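Local coordinates for acyl-CoA dehydrogenase (PDB 2Z1Q), which catalyses the FAD-dependent dehydrogenation of saturated acyl-CoA thioesters, probably converting them to their 2,3-dehydroacyl-CoA products and passing the electrons to an acceptor, at the interface of chains A and B. Residues are numbered along the deposited sequence; one frame, centred on the assembly and turned at random. Chains: chain A/B, Acyl-CoA dehydrogenase.

Contact 1: the interface of chains A and B. Residues chain A 181, 220-221; chain B 379-381.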
# COMPACT_ATOMS: atom_id res chain seq x y z
N TRP A 181 -7.69 -22.09 -4.68
CA TRP A 181 -6.33 -21.61 -4.39
C TRP A 181 -5.46 -22.60 -3.63
O TRP A 181 -5.00 -22.30 -2.54
CB TRP A 181 -6.39 -20.31 -3.56
CG TRP A 181 -7.19 -19.17 -4.15
CD1 TRP A 181 -8.41 -18.74 -3.74
CD2 TRP A 181 -6.81 -18.31 -5.23
NE1 TRP A 181 -8.83 -17.67 -4.49
CE2 TRP A 181 -7.86 -17.39 -5.42
CE3 TRP A 181 -5.68 -18.23 -6.06
CZ2 TRP A 181 -7.82 -16.40 -6.40
CZ3 TRP A 181 -5.64 -17.24 -7.04
CH2 TRP A 181 -6.70 -16.34 -7.20
N GLU A 220 -3.07 -20.48 -11.30
CA GLU A 220 -3.78 -19.21 -11.15
C GLU A 220 -2.86 -18.06 -11.53
O GLU A 220 -1.66 -18.07 -11.23
CB GLU A 220 -4.28 -19.02 -9.71
CG GLU A 220 -5.39 -20.00 -9.25
CD GLU A 220 -6.80 -19.59 -9.68
OE1 GLU A 220 -7.75 -20.38 -9.44
OE2 GLU A 220 -6.96 -18.49 -10.25
N LYS A 221 -3.41 -17.06 -12.20
CA LYS A 221 -2.64 -15.89 -12.57
C LYS A 221 -2.77 -14.93 -11.39
O LYS A 221 -3.82 -14.33 -11.19
CB LYS A 221 -3.21 -15.27 -13.84
CG LYS A 221 -3.01 -16.14 -15.07
CD LYS A 221 -3.45 -15.38 -16.30
CE LYS A 221 -2.79 -15.94 -17.56
NZ LYS A 221 -3.10 -17.38 -17.79
N SER B 379 -6.12 -11.98 -7.49
CA SER B 379 -6.30 -12.68 -8.76
C SER B 379 -6.41 -11.78 -9.99
O SER B 379 -7.19 -10.83 -10.00
CB SER B 379 -7.55 -13.56 -8.69
OG SER B 379 -7.88 -14.07 -9.97
N GLN B 380 -5.66 -12.11 -11.03
CA GLN B 380 -5.70 -11.30 -12.25
C GLN B 380 -7.07 -11.32 -12.92
O GLN B 380 -7.31 -10.54 -13.83
CB GLN B 380 -4.63 -11.74 -13.27
CG GLN B 380 -3.21 -11.73 -12.73
CD GLN B 380 -2.14 -11.86 -13.82
OE1 GLN B 380 -0.99 -12.20 -13.52
NE2 GLN B 380 -2.50 -11.56 -15.07
N GLU B 381 -7.95 -12.22 -12.48
CA GLU B 381 -9.30 -12.30 -13.06
C GLU B 381 -10.22 -11.20 -12.54
O GLU B 381 -11.27 -10.94 -13.12
CB GLU B 381 -9.94 -13.66 -12.77
CG GLU B 381 -9.38 -14.82 -13.57
CD GLU B 381 -10.03 -16.14 -13.20
OE1 GLU B 381 -11.29 -16.20 -13.14
OE2 GLU B 381 -9.30 -17.13 -12.98
O HOH W 1 -6.05 -15.84 -10.34

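Contact 2: the interface of chains A and B. Residues chain A 474-477, 531; chain B 557-558, 561.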
# COMPACT_ATOMS: atom_id res chain seq x y z
N GLU A 474 -20.23 -8.09 17.90
CA GLU A 474 -20.85 -7.40 16.77
C GLU A 474 -20.14 -6.06 16.56
O GLU A 474 -20.07 -5.56 15.45
CB GLU A 474 -22.34 -7.16 17.04
CG GLU A 474 -23.19 -8.41 16.93
CD GLU A 474 -23.42 -8.82 15.49
OE1 GLU A 474 -24.20 -8.14 14.79
OE2 GLU A 474 -22.81 -9.83 15.05
N GLU A 475 -19.62 -5.49 17.64
CA GLU A 475 -18.93 -4.22 17.55
C GLU A 475 -17.49 -4.42 17.06
O GLU A 475 -16.52 -4.10 17.75
CB GLU A 475 -18.94 -3.52 18.92
CG GLU A 475 -20.35 -3.13 19.39
CD GLU A 475 -21.13 -2.32 18.36
OE1 GLU A 475 -20.62 -1.27 17.92
OE2 GLU A 475 -22.25 -2.74 17.99
N GLN A 476 -17.38 -4.94 15.85
CA GLN A 476 -16.08 -5.21 15.24
C GLN A 476 -15.13 -4.02 15.22
O GLN A 476 -13.94 -4.18 15.46
CB GLN A 476 -16.28 -5.76 13.83
CG GLN A 476 -17.02 -7.08 13.79
CD GLN A 476 -16.96 -7.69 12.43
OE1 GLN A 476 -16.58 -7.03 11.46
NE2 GLN A 476 -17.35 -8.96 12.32
N GLU A 477 -15.65 -2.83 14.91
CA GLU A 477 -14.79 -1.66 14.88
C GLU A 477 -14.21 -1.42 16.27
O GLU A 477 -13.04 -1.05 16.40
CB GLU A 477 -15.56 -0.41 14.41
CG GLU A 477 -16.18 -0.53 13.03
CD GLU A 477 -17.59 -1.08 13.06
OE1 GLU A 477 -17.82 -2.12 13.72
OE2 GLU A 477 -18.46 -0.48 12.41
N ARG A 531 -18.61 5.68 21.19
CA ARG A 531 -19.57 4.63 20.86
C ARG A 531 -19.90 3.79 22.09
O ARG A 531 -20.88 3.04 22.10
CB ARG A 531 -18.95 3.73 19.77
CG ARG A 531 -19.70 2.45 19.44
CD ARG A 531 -20.75 2.65 18.35
NE ARG A 531 -21.28 1.36 17.90
CZ ARG A 531 -22.20 1.21 16.95
NH1 ARG A 531 -22.70 2.26 16.33
NH2 ARG A 531 -22.63 -0.01 16.63
N VAL B 557 -17.29 5.30 14.49
CA VAL B 557 -17.92 4.03 14.21
C VAL B 557 -19.29 4.29 13.61
O VAL B 557 -19.61 3.78 12.52
CB VAL B 557 -18.05 3.23 15.48
CG1 VAL B 557 -18.60 1.84 15.17
CG2 VAL B 557 -16.70 3.14 16.17
N ALA B 558 -20.10 5.09 14.30
CA ALA B 558 -21.44 5.42 13.83
C ALA B 558 -21.40 6.10 12.47
O ALA B 558 -22.09 5.68 11.55
CB ALA B 558 -22.14 6.35 14.84
N ARG B 561 -20.26 3.80 9.61
CA ARG B 561 -21.32 2.83 9.30
C ARG B 561 -22.42 3.48 8.48
O ARG B 561 -23.00 2.84 7.60
CB ARG B 561 -21.90 2.24 10.58
CG ARG B 561 -21.00 1.21 11.24
CD ARG B 561 -21.80 0.37 12.21
NE ARG B 561 -20.99 -0.68 12.81
CZ ARG B 561 -21.49 -1.71 13.49
NH1 ARG B 561 -22.80 -1.81 13.65
NH2 ARG B 561 -20.69 -2.63 14.01
O HOH W 2 -17.47 2.14 11.43

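Contact 3: the interface of chains A and B. Residues chain A 392, 395-396, 402; chain B 367, 370-371, 374.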
# COMPACT_ATOMS: atom_id res chain seq x y z
N ARG A 392 1.61 -8.32 -0.75
CA ARG A 392 0.18 -8.07 -0.64
C ARG A 392 -0.67 -9.26 -0.15
O ARG A 392 -1.68 -9.08 0.52
CB ARG A 392 -0.35 -7.56 -2.00
CG ARG A 392 -1.31 -6.38 -1.91
CD ARG A 392 -2.48 -6.82 -1.12
NE ARG A 392 -3.30 -5.78 -0.55
CZ ARG A 392 -4.05 -6.03 0.52
NH1 ARG A 392 -4.00 -7.25 1.04
NH2 ARG A 392 -4.86 -5.12 1.03
N ARG A 395 -1.52 -10.11 4.10
CA ARG A 395 -2.63 -9.62 4.93
C ARG A 395 -3.88 -10.48 4.76
O ARG A 395 -4.93 -10.19 5.33
CB ARG A 395 -2.95 -8.17 4.59
CG ARG A 395 -1.95 -7.20 5.16
CD ARG A 395 -1.87 -5.96 4.30
NE ARG A 395 -3.06 -5.11 4.40
CZ ARG A 395 -3.28 -4.07 3.61
NH1 ARG A 395 -2.39 -3.76 2.68
NH2 ARG A 395 -4.37 -3.33 3.76
N ILE A 396 -3.75 -11.54 3.97
CA ILE A 396 -4.88 -12.42 3.73
C ILE A 396 -4.63 -13.80 4.32
O ILE A 396 -5.54 -14.41 4.89
CB ILE A 396 -5.13 -12.54 2.22
CG1 ILE A 396 -5.46 -11.15 1.66
CG2 ILE A 396 -6.23 -13.56 1.96
CD1 ILE A 396 -5.54 -11.07 0.15
N GLU A 402 -8.38 -8.75 9.40
CA GLU A 402 -9.64 -8.39 10.04
C GLU A 402 -10.03 -9.51 11.02
O GLU A 402 -10.32 -9.25 12.19
CB GLU A 402 -10.76 -8.21 9.02
CG GLU A 402 -10.62 -6.96 8.14
CD GLU A 402 -9.52 -7.09 7.12
OE1 GLU A 402 -8.73 -6.14 6.98
OE2 GLU A 402 -9.45 -8.15 6.45
N ASP B 367 -6.19 -0.36 -2.04
CA ASP B 367 -5.65 -1.31 -1.07
C ASP B 367 -6.74 -2.02 -0.27
O ASP B 367 -6.73 -3.24 -0.14
CB ASP B 367 -4.67 -0.60 -0.14
CG ASP B 367 -3.94 -1.56 0.76
OD1 ASP B 367 -3.45 -2.59 0.26
OD2 ASP B 367 -3.84 -1.28 1.97
N VAL B 370 -8.73 -4.27 -2.45
CA VAL B 370 -8.15 -5.60 -2.56
C VAL B 370 -8.53 -6.38 -1.30
O VAL B 370 -8.98 -7.52 -1.38
CB VAL B 370 -6.59 -5.55 -2.67
CG1 VAL B 370 -6.00 -6.95 -2.56
CG2 VAL B 370 -6.18 -4.94 -3.99
N GLN B 371 -8.37 -5.77 -0.14
CA GLN B 371 -8.68 -6.47 1.11
C GLN B 371 -10.12 -6.99 1.14
O GLN B 371 -10.36 -8.13 1.52
CB GLN B 371 -8.40 -5.56 2.31
CG GLN B 371 -8.30 -6.32 3.63
CD GLN B 371 -7.10 -7.27 3.69
OE1 GLN B 371 -7.01 -8.09 4.59
NE2 GLN B 371 -6.18 -7.15 2.74
N GLY B 374 -10.67 -10.28 -0.47
CA GLY B 374 -9.90 -11.39 0.05
C GLY B 374 -8.90 -11.94 -0.95
O GLY B 374 -8.19 -11.17 -1.61

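Contact 1: the interface of chains A and B
A:Trp181 reaches B:Ser379 with the edge of its benzo ring: CH2 points at CB, 3.3 Å away and in the plane of the indole. At this two-fold subunit interface, probably a biological one, loop B:Ser379 to B:Glu381 meets loop residues of chain A. A serine suits this place because its small methylene fits against the edge while its hydroxyl turns to polar work. With OG anti to the backbone N (chi1 170°), that hydroxyl reaches water 1 and also accepts from the backbone N of B:Glu381 at 3.1 Å, tying the turn of chain B together. Water 1 in turn joins OG to OE2, a carboxylate oxygen of A:Glu220, and to the carbonyl O of A:Lys221, which makes it a shared polar link between the chains. The side chain of B:Gln380 crosses that of A:Lys221 at about a right angle, its extended chain laying CD over CB of the lysine at 3.6 Å; both residues offer long aliphatic stems for such packing. The carboxylates of A:Glu220 and B:Glu381 lie 3.8 Å apart between their OE2 atoms, so their like charges may weaken this corner if both are ionised. A direct polar tie comes from the backbone: N of B:Gln380 donates to O of A:Lys221 at 2.9 Å.

Contact 2: the interface of chains A and B
OE2 of A:Glu477 takes a nearly straight bond from NE of B:Arg561, 2.6 Å long, and is also 3.0 Å from water 2, which passes the link on to the backbone O of B:Val557. The other carboxylate oxygen, OE1, receives NH2 of the same arginine at 2.9 Å through its syn lone pair. This is a side-on, two-nitrogen salt bridge: the carboxylate and guanidinium planes are only 16° apart, and the pairing fixes the rotation of both groups. B:Arg561 can reach so far because its chain runs extended from CG to NE, whereas A:Glu477 bends at chi2 (90°) to present its carboxylate. NH2 also makes a weak bond to the backbone O of A:Glu474, at the edge of the guanidinium. Over one face of B:Arg561 stands NH2 of A:Arg531, 3.5 Å from NH1, the guanidinium planes well tilted. The cost of bringing two cations together is probably offset by A:Glu477 and by A:Glu475, whose OE1 takes both NE and NH2 of A:Arg531, the latter at 2.7 Å. B:Val557 supplies the apolar part: its branch CG1 lies over one face of the A:Arg531 guanidinium, toward its rim, and 3.7 Å from CD of A:Glu477. The B:Arg561–A:Glu477 salt bridge, with the packing of B:Val557, docks helix 556-570 of one subunit on helix 476-502 of the other, whose first residue, A:Gln476, belongs to an FAD-binding site; the contact may thus steady that site as well as the dimer.

Contact 3: the interface of chains A and B
CG1 of B:Val370 lies over one face of the A:Arg392 guanidinium, 3.8 Å from CZ, while NH1 of A:Arg395 lies over the opposite face and the amide of B:Gln371 meets the edge. B:Gln371 and B:Gly374 belong to the Gln-X-X-Gly-Gly signature of acyl-CoA dehydrogenases, which spans the end of helix 348-372 and the start of 3-10 helix 374-378. B:Asp367, one turn earlier, probably offsets the charge of the two arginines, which lie one over the other. Its CG, anti to the backbone N (chi1 -172°), sends the carboxylate to the edge of A:Arg395, which grips it end-on: NH2 to OD2 at 2.8 Å and NH1 to OD1 at 2.9 Å. A:Arg392 adds NH2 to OD1 at 3.0 Å, coming in 59° above the carboxylate plane. An asparagine in place of B:Asp367 would probably leave the two arginines without their countercharge, letting the two guanidinium groups drift apart. The amide of B:Gln371 is doubtful as modelled: NE2 faces the guanidinium NH1 of A:Arg392 at 2.8 Å, and OE1 faces the carboxylate OE2 of A:Glu402 at 3.1 Å. Exchanging N and O would turn both into plausible hydrogen bonds and let the amide donate to the backbone O of A:Arg395. Beside this polar cluster, CD1 of A:Ile396 packs on the carbonyl of B:Gly374.

Contacts 1 and 3 are neighbours, about 14 Å apart between the centres of their C-alpha atoms, and one stretch of chain B serves both: helix 348-372 and the 3-10 helix 374-378 lead from contact 3 into the loop of contact 1. That stretch therefore touches the middle domain and the C-terminal domain of chain A. Contact 2 lies about 20 Å from contact 3 and 33 Å from contact 1, and draws on a separate element of chain B, the C-terminal helix 556-570. The contacts spread over about 33 Å and each recurs through the two-fold, so the interface is extensive, which would suit a stable dimer.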